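Side-chain contacts in S-adenosylmethionine-dependent methyltransferase (Clostridium acetobutylicum, PDB 1Y8C), which probably transfers a methyl group from S-adenosylmethionine to an acceptor, as members of its methyltransferase family do: residues A[8-13]-A[194-199]; A[54-59]-A[82-87]. All coordinates share one frame; numbering follows the deposited sequence.

Interaction 1. Residues A[8-13]-A[194-199]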
loop_
_atom_site.group_PDB
_atom_site.type_symbol
_atom_site.label_atom_id
_atom_site.label_comp_id
_atom_site.label_asym_id
_atom_site.label_seq_id
_atom_site.Cartn_x
_atom_site.Cartn_y
_atom_site.Cartn_z
ATOM N N HIS A 8 3.313 -13.087 -1.172
ATOM C CA HIS A 8 3.243 -13.404 0.250
ATOM C C HIS A 8 4.659 -13.471 0.794
ATOM O O HIS A 8 4.964 -12.899 1.840
ATOM C CB HIS A 8 2.533 -14.743 0.479
ATOM C CG HIS A 8 1.066 -14.709 0.176
ATOM N ND1 HIS A 8 0.182 -13.907 0.867
ATOM C CD2 HIS A 8 0.327 -15.373 -0.744
ATOM C CE1 HIS A 8 -1.036 -14.078 0.386
ATOM N NE2 HIS A 8 -0.975 -14.964 -0.594
ATOM N N ILE A 9 5.526 -14.170 0.072
ATOM C CA ILE A 9 6.910 -14.296 0.489
ATOM C C ILE A 9 7.513 -12.909 0.705
ATOM O O ILE A 9 8.127 -12.645 1.736
ATOM C CB ILE A 9 7.744 -15.054 -0.567
ATOM C CG1 ILE A 9 7.181 -16.469 -0.746
ATOM C CG2 ILE A 9 9.210 -15.099 -0.138
ATOM C CD1 ILE A 9 7.816 -17.258 -1.872
ATOM N N TYR A 10 7.314 -12.029 -0.271
ATOM C CA TYR A 10 7.841 -10.669 -0.218
ATOM C C TYR A 10 7.360 -9.928 1.020
ATOM O O TYR A 10 8.159 -9.378 1.782
ATOM C CB TYR A 10 7.414 -9.889 -1.472
ATOM C CG TYR A 10 8.151 -8.579 -1.683
ATOM C CD1 TYR A 10 9.317 -8.527 -2.441
ATOM C CD2 TYR A 10 7.690 -7.396 -1.107
ATOM C CE1 TYR A 10 10.010 -7.332 -2.624
ATOM C CE2 TYR A 10 8.377 -6.197 -1.274
ATOM C CZ TYR A 10 9.536 -6.173 -2.036
ATOM O OH TYR A 10 10.215 -4.984 -2.200
ATOM N N ASP A 11 6.046 -9.901 1.205
ATOM C CA ASP A 11 5.453 -9.212 2.345
ATOM C C ASP A 11 5.878 -9.781 3.688
ATOM O O ASP A 11 5.953 -9.052 4.678
ATOM C CB ASP A 11 3.926 -9.244 2.253
ATOM C CG ASP A 11 3.382 -8.214 1.292
ATOM O OD1 ASP A 11 4.095 -7.208 1.039
ATOM O OD2 ASP A 11 2.239 -8.399 0.809
ATOM N N LYS A 12 6.144 -11.083 3.727
ATOM C CA LYS A 12 6.557 -11.732 4.967
ATOM C C LYS A 12 8.048 -11.559 5.268
ATOM O O LYS A 12 8.437 -11.464 6.426
ATOM C CB LYS A 12 6.224 -13.227 4.923
ATOM C CG LYS A 12 6.839 -14.029 6.064
ATOM C CD LYS A 12 6.640 -15.532 5.871
ATOM C CE LYS A 12 7.362 -16.351 6.957
ATOM N NZ LYS A 12 6.830 -16.089 8.346
ATOM N N LEU A 13 8.876 -11.506 4.232
ATOM C CA LEU A 13 10.300 -11.371 4.450
ATOM C C LEU A 13 10.828 -9.944 4.317
ATOM O O LEU A 13 11.576 -9.471 5.177
ATOM C CB LEU A 13 11.061 -12.309 3.509
ATOM C CG LEU A 13 10.675 -13.796 3.583
ATOM C CD1 LEU A 13 11.501 -14.587 2.580
ATOM C CD2 LEU A 13 10.890 -14.339 4.987
ATOM N N PHE A 194 14.055 -14.192 -9.233
ATOM C CA PHE A 194 13.162 -13.038 -9.203
ATOM C C PHE A 194 13.937 -11.778 -8.846
ATOM O O PHE A 194 14.249 -11.564 -7.682
ATOM C CB PHE A 194 12.062 -13.196 -8.147
ATOM C CG PHE A 194 11.002 -14.190 -8.499
ATOM C CD1 PHE A 194 11.228 -15.554 -8.342
ATOM C CD2 PHE A 194 9.764 -13.762 -8.973
ATOM C CE1 PHE A 194 10.233 -16.478 -8.644
ATOM C CE2 PHE A 194 8.765 -14.678 -9.279
ATOM C CZ PHE A 194 8.998 -16.041 -9.117
ATOM N N ASP A 195 14.242 -10.939 -9.828
ATOM C CA ASP A 195 14.964 -9.706 -9.542
ATOM C C ASP A 195 14.005 -8.540 -9.353
ATOM O O ASP A 195 13.354 -8.128 -10.301
ATOM C CB ASP A 195 15.930 -9.375 -10.679
ATOM C CG ASP A 195 16.991 -10.434 -10.867
ATOM O OD1 ASP A 195 17.570 -10.877 -9.851
ATOM O OD2 ASP A 195 17.259 -10.814 -12.031
ATOM N N GLU A 196 13.917 -8.006 -8.138
ATOM C CA GLU A 196 13.034 -6.870 -7.870
ATOM C C GLU A 196 13.861 -5.632 -7.575
ATOM O O GLU A 196 14.803 -5.672 -6.783
ATOM C CB GLU A 196 12.126 -7.146 -6.670
ATOM C CG GLU A 196 11.155 -8.315 -6.847
ATOM C CD GLU A 196 9.943 -7.981 -7.707
ATOM O OE1 GLU A 196 9.135 -7.120 -7.291
ATOM O OE2 GLU A 196 9.796 -8.586 -8.793
ATOM N N GLU A 197 13.505 -4.528 -8.217
ATOM C CA GLU A 197 14.204 -3.270 -8.017
ATOM C C GLU A 197 13.182 -2.158 -7.846
ATOM O O GLU A 197 12.502 -1.773 -8.795
ATOM C CB GLU A 197 15.114 -2.990 -9.210
ATOM C CG GLU A 197 15.818 -1.650 -9.142
ATOM C CD GLU A 197 16.891 -1.487 -10.212
ATOM O OE1 GLU A 197 17.351 -0.335 -10.418
ATOM O OE2 GLU A 197 17.284 -2.506 -10.839
ATOM N N HIS A 198 13.065 -1.648 -6.628
ATOM C CA HIS A 198 12.104 -0.590 -6.355
ATOM C C HIS A 198 12.804 0.645 -5.792
ATOM O O HIS A 198 13.915 0.565 -5.272
ATOM C CB HIS A 198 11.041 -1.093 -5.371
ATOM C CG HIS A 198 10.353 -2.347 -5.813
ATOM N ND1 HIS A 198 10.104 -3.401 -4.958
ATOM C CD2 HIS A 198 9.866 -2.720 -7.021
ATOM C CE1 HIS A 198 9.496 -4.368 -5.621
ATOM N NE2 HIS A 198 9.339 -3.982 -6.874
ATOM N N GLU A 199 12.131 1.784 -5.897
ATOM C CA GLU A 199 12.664 3.041 -5.410
ATOM C C GLU A 199 11.579 3.718 -4.587
ATOM O O GLU A 199 10.459 3.893 -5.065
ATOM C CB GLU A 199 13.035 3.894 -6.605
ATOM C CG GLU A 199 14.082 4.939 -6.365
ATOM C CD GLU A 199 14.712 5.379 -7.678
ATOM O OE1 GLU A 199 13.962 5.853 -8.564
ATOM O OE2 GLU A 199 15.949 5.247 -7.823
#
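Tyr10 on helix 3-15 faces Glu196 and His198 on strand 191-201 across a wide gap, the nearest CA atoms, those of Tyr10 and Glu196, being 10.0 Å apart, so that side chains alone bridge helix and strand. Tyr10 and His198 share the span. With its CG anti to the backbone N (chi1 -167°), the tyrosine ring is carried away from the helix toward the strand and brings the phenol oxygen to the imidazole of His198, which comes to meet it from the opposite direction. His198 ND1 donates a hydrogen bond to Tyr10 OH at 3.2 Å; the oxygen lies almost exactly in the imidazole plane, at the ring edge, but the bond is bent, with an N-H...O angle of 137°. The two rings meet obliquely, their planes at 69° and their centroids 5.9 Å apart, and Tyr10 CZ comes within 4.0 Å of His198 CE1. Strand 191-201 is an outermost strand of the four-stranded antiparallel sheet that accompanies the seven-stranded, Rossmann-like methyltransferase sheet, and the N-terminal helix lies against this smaller sheet. Glu196 and His198, two residues apart, both point at the helix, whereas Glu197 between them turns away. The aliphatic part of Glu196 brushes the tyrosine ring obliquely, CG standing 4.5 Å from Tyr10 CE1. Beyond the pair, Tyr10 also packs on Phe183 of the adjoining strand 176-186, and the imidazole of His198 meets Tyr114 edge-to-face. Near the other end of the strand segment, Phe194 stacks on Phe6 of the same helix.

Interaction 2. Residues A[54-59]-A[82-87]; sequences NLCPKF and QGLKPR
A small apolar cluster at the edge of the Rossmann-like methyltransferase domain joins the end of helix 52-55 to the connection between helix 69-81 and strand 87-89, through Cys56 and Pro57 on one side and Leu84 and Pro86 on the other. This connection belongs to the alternating helix-strand order of the fold: strand 61-65, helix 69-81 and then the parallel strand 87-89, which lies outermost in the main sheet. Helix 69-81 is closed by a Schellman motif, in which Gly83, with positive phi, is the C-prime residue; Leu84 N bonds to Phe79 O and Gly83 N to Arg80 O. Directly after this turn, Leu84 and Pro86 point toward the opposite segment while Lys85 between them points away. Residues 56-58 form a 3-10 turn, with Lys58 N bonded to Leu55 O at 3.0 Å, and it offers Cys56 and Pro57 to the two loop residues. The closest CA pairs are Cys56 with Pro86 and Pro57 with Leu84, each 7.4 Å apart. No hydrogen bond crosses between the segments, and the contact is purely van der Waals. Buried Cys56 is its centre: chi1 of 168° swings the sulfur away from its own backbone N and out to the loop, where SG sits 4.3 Å from Pro86 CB. Thr62 of strand 61-65 touches both Cys56 and Pro86, and Phe79 of helix 69-81 touches both Leu84 and Pro86, so strand and helix flank the cluster. Leu84 reaches across with one branch of its fork, the methyl CD2, which lies 4.0 Å from Cys56 SG and also meets the more exposed pyrrolidine ring of Pro57, 4.5 Å from its CB.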
loop_
_atom_site.group_PDB
_atom_site.type_symbol
_atom_site.label_atom_id
_atom_site.label_comp_id
_atom_site.label_asym_id
_atom_site.label_seq_id
_atom_site.Cartn_x
_atom_site.Cartn_y
_atom_site.Cartn_z
ATOM N N ASN A 54 -10.180 -8.901 1.902
ATOM C CA ASN A 54 -10.668 -8.781 3.266
ATOM C C ASN A 54 -11.742 -7.705 3.410
ATOM O O ASN A 54 -12.704 -7.883 4.153
ATOM C CB ASN A 54 -9.510 -8.464 4.217
ATOM C CG ASN A 54 -8.631 -9.666 4.483
ATOM O OD1 ASN A 54 -8.588 -10.601 3.686
ATOM N ND2 ASN A 54 -7.914 -9.646 5.605
ATOM N N LEU A 55 -11.577 -6.593 2.694
ATOM C CA LEU A 55 -12.500 -5.458 2.768
ATOM C C LEU A 55 -13.612 -5.492 1.726
ATOM O O LEU A 55 -14.714 -5.003 1.967
ATOM C CB LEU A 55 -11.710 -4.156 2.616
ATOM C CG LEU A 55 -10.625 -3.886 3.649
ATOM C CD1 LEU A 55 -9.651 -2.863 3.120
ATOM C CD2 LEU A 55 -11.267 -3.412 4.939
ATOM N N CYS A 56 -13.313 -6.062 0.568
ATOM C CA CYS A 56 -14.285 -6.156 -0.512
ATOM C C CYS A 56 -15.643 -6.746 -0.086
ATOM O O CYS A 56 -16.695 -6.216 -0.457
ATOM C CB CYS A 56 -13.698 -6.981 -1.657
ATOM S SG CYS A 56 -14.916 -7.452 -2.875
ATOM N N PRO A 57 -15.642 -7.851 0.687
ATOM C CA PRO A 57 -16.909 -8.456 1.124
ATOM C C PRO A 57 -17.750 -7.603 2.070
ATOM O O PRO A 57 -18.925 -7.893 2.307
ATOM C CB PRO A 57 -16.463 -9.761 1.773
ATOM C CG PRO A 57 -15.098 -9.441 2.267
ATOM C CD PRO A 57 -14.504 -8.685 1.109
ATOM N N LYS A 58 -17.159 -6.549 2.616
ATOM C CA LYS A 58 -17.897 -5.687 3.524
ATOM C C LYS A 58 -18.646 -4.577 2.785
ATOM O O LYS A 58 -19.450 -3.871 3.382
ATOM C CB LYS A 58 -16.939 -5.095 4.552
ATOM C CG LYS A 58 -16.277 -6.141 5.438
ATOM C CD LYS A 58 -17.318 -6.935 6.211
ATOM C CE LYS A 58 -16.700 -7.744 7.348
ATOM N NZ LYS A 58 -15.737 -8.771 6.860
ATOM N N PHE A 59 -18.396 -4.433 1.484
ATOM C CA PHE A 59 -19.066 -3.401 0.696
ATOM C C PHE A 59 -19.968 -3.950 -0.407
ATOM O O PHE A 59 -19.983 -5.154 -0.677
ATOM C CB PHE A 59 -18.035 -2.469 0.064
ATOM C CG PHE A 59 -17.313 -1.614 1.052
ATOM C CD1 PHE A 59 -16.309 -2.148 1.852
ATOM C CD2 PHE A 59 -17.654 -0.270 1.200
ATOM C CE1 PHE A 59 -15.658 -1.359 2.784
ATOM C CE2 PHE A 59 -17.009 0.527 2.128
ATOM C CZ PHE A 59 -16.006 -0.016 2.927
ATOM N N GLN A 82 -13.272 -16.748 -4.959
ATOM C CA GLN A 82 -13.966 -16.402 -3.722
ATOM C C GLN A 82 -15.347 -15.812 -3.995
ATOM O O GLN A 82 -15.954 -15.212 -3.109
ATOM C CB GLN A 82 -13.156 -15.389 -2.923
ATOM C CG GLN A 82 -11.877 -15.926 -2.321
ATOM C CD GLN A 82 -11.157 -14.863 -1.510
ATOM O OE1 GLN A 82 -10.685 -13.868 -2.061
ATOM N NE2 GLN A 82 -11.080 -15.060 -0.195
ATOM N N GLY A 83 -15.834 -15.977 -5.222
ATOM C CA GLY A 83 -17.143 -15.460 -5.575
ATOM C C GLY A 83 -17.241 -13.950 -5.500
ATOM O O GLY A 83 -18.341 -13.394 -5.456
ATOM N N LEU A 84 -16.086 -13.288 -5.480
ATOM C CA LEU A 84 -16.010 -11.829 -5.411
ATOM C C LEU A 84 -15.966 -11.249 -6.822
ATOM O O LEU A 84 -15.316 -11.804 -7.707
ATOM C CB LEU A 84 -14.752 -11.421 -4.655
ATOM C CG LEU A 84 -14.669 -11.948 -3.224
ATOM C CD1 LEU A 84 -13.287 -11.664 -2.645
ATOM C CD2 LEU A 84 -15.754 -11.293 -2.382
ATOM N N LYS A 85 -16.654 -10.133 -7.030
ATOM C CA LYS A 85 -16.676 -9.510 -8.344
ATOM C C LYS A 85 -16.371 -8.017 -8.321
ATOM O O LYS A 85 -17.212 -7.197 -8.660
ATOM C CB LYS A 85 -18.031 -9.747 -9.021
ATOM C CG LYS A 85 -18.335 -11.214 -9.318
ATOM C CD LYS A 85 -19.679 -11.409 -10.027
ATOM C CE LYS A 85 -19.662 -10.900 -11.468
ATOM N NZ LYS A 85 -20.996 -11.047 -12.138
ATOM N N PRO A 86 -15.168 -7.638 -7.877
ATOM C CA PRO A 86 -14.844 -6.205 -7.861
ATOM C C PRO A 86 -14.383 -5.729 -9.256
ATOM O O PRO A 86 -13.779 -6.495 -10.009
ATOM C CB PRO A 86 -13.728 -6.116 -6.813
ATOM C CG PRO A 86 -13.048 -7.440 -6.935
ATOM C CD PRO A 86 -14.208 -8.400 -7.056
ATOM N N ARG A 87 -14.679 -4.476 -9.600
ATOM C CA ARG A 87 -14.275 -3.936 -10.897
ATOM C C ARG A 87 -12.778 -3.660 -10.886
ATOM O O ARG A 87 -12.272 -3.012 -9.967
ATOM C CB ARG A 87 -14.997 -2.626 -11.204
ATOM C CG ARG A 87 -16.514 -2.688 -11.168
ATOM C CD ARG A 87 -17.076 -3.691 -12.159
ATOM N NE ARG A 87 -18.481 -3.415 -12.445
ATOM C CZ ARG A 87 -18.904 -2.641 -13.440
ATOM N NH1 ARG A 87 -18.030 -2.062 -14.261
ATOM N NH2 ARG A 87 -20.204 -2.440 -13.610
#

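The two contacts share no helix or strand and do not touch; their centres are 25 Å apart and their nearest atoms about 9 Å. Both segments of interaction 2 fall between the two segments of interaction 1 along the chain, and interaction 1 spans the longer stretch: 180 residues separate its segments, against 22 in interaction 2. Both are partly buried, but interaction 2 lies farther out, about 18 Å from the chain centre to its own centre, compared with about 13 Å. Interaction 1 links the N-terminal helix to the smaller antiparallel sheet with a polar aromatic pair, whereas interaction 2 joins neighbouring elements of the main domain by apolar contacts, with more surface buried.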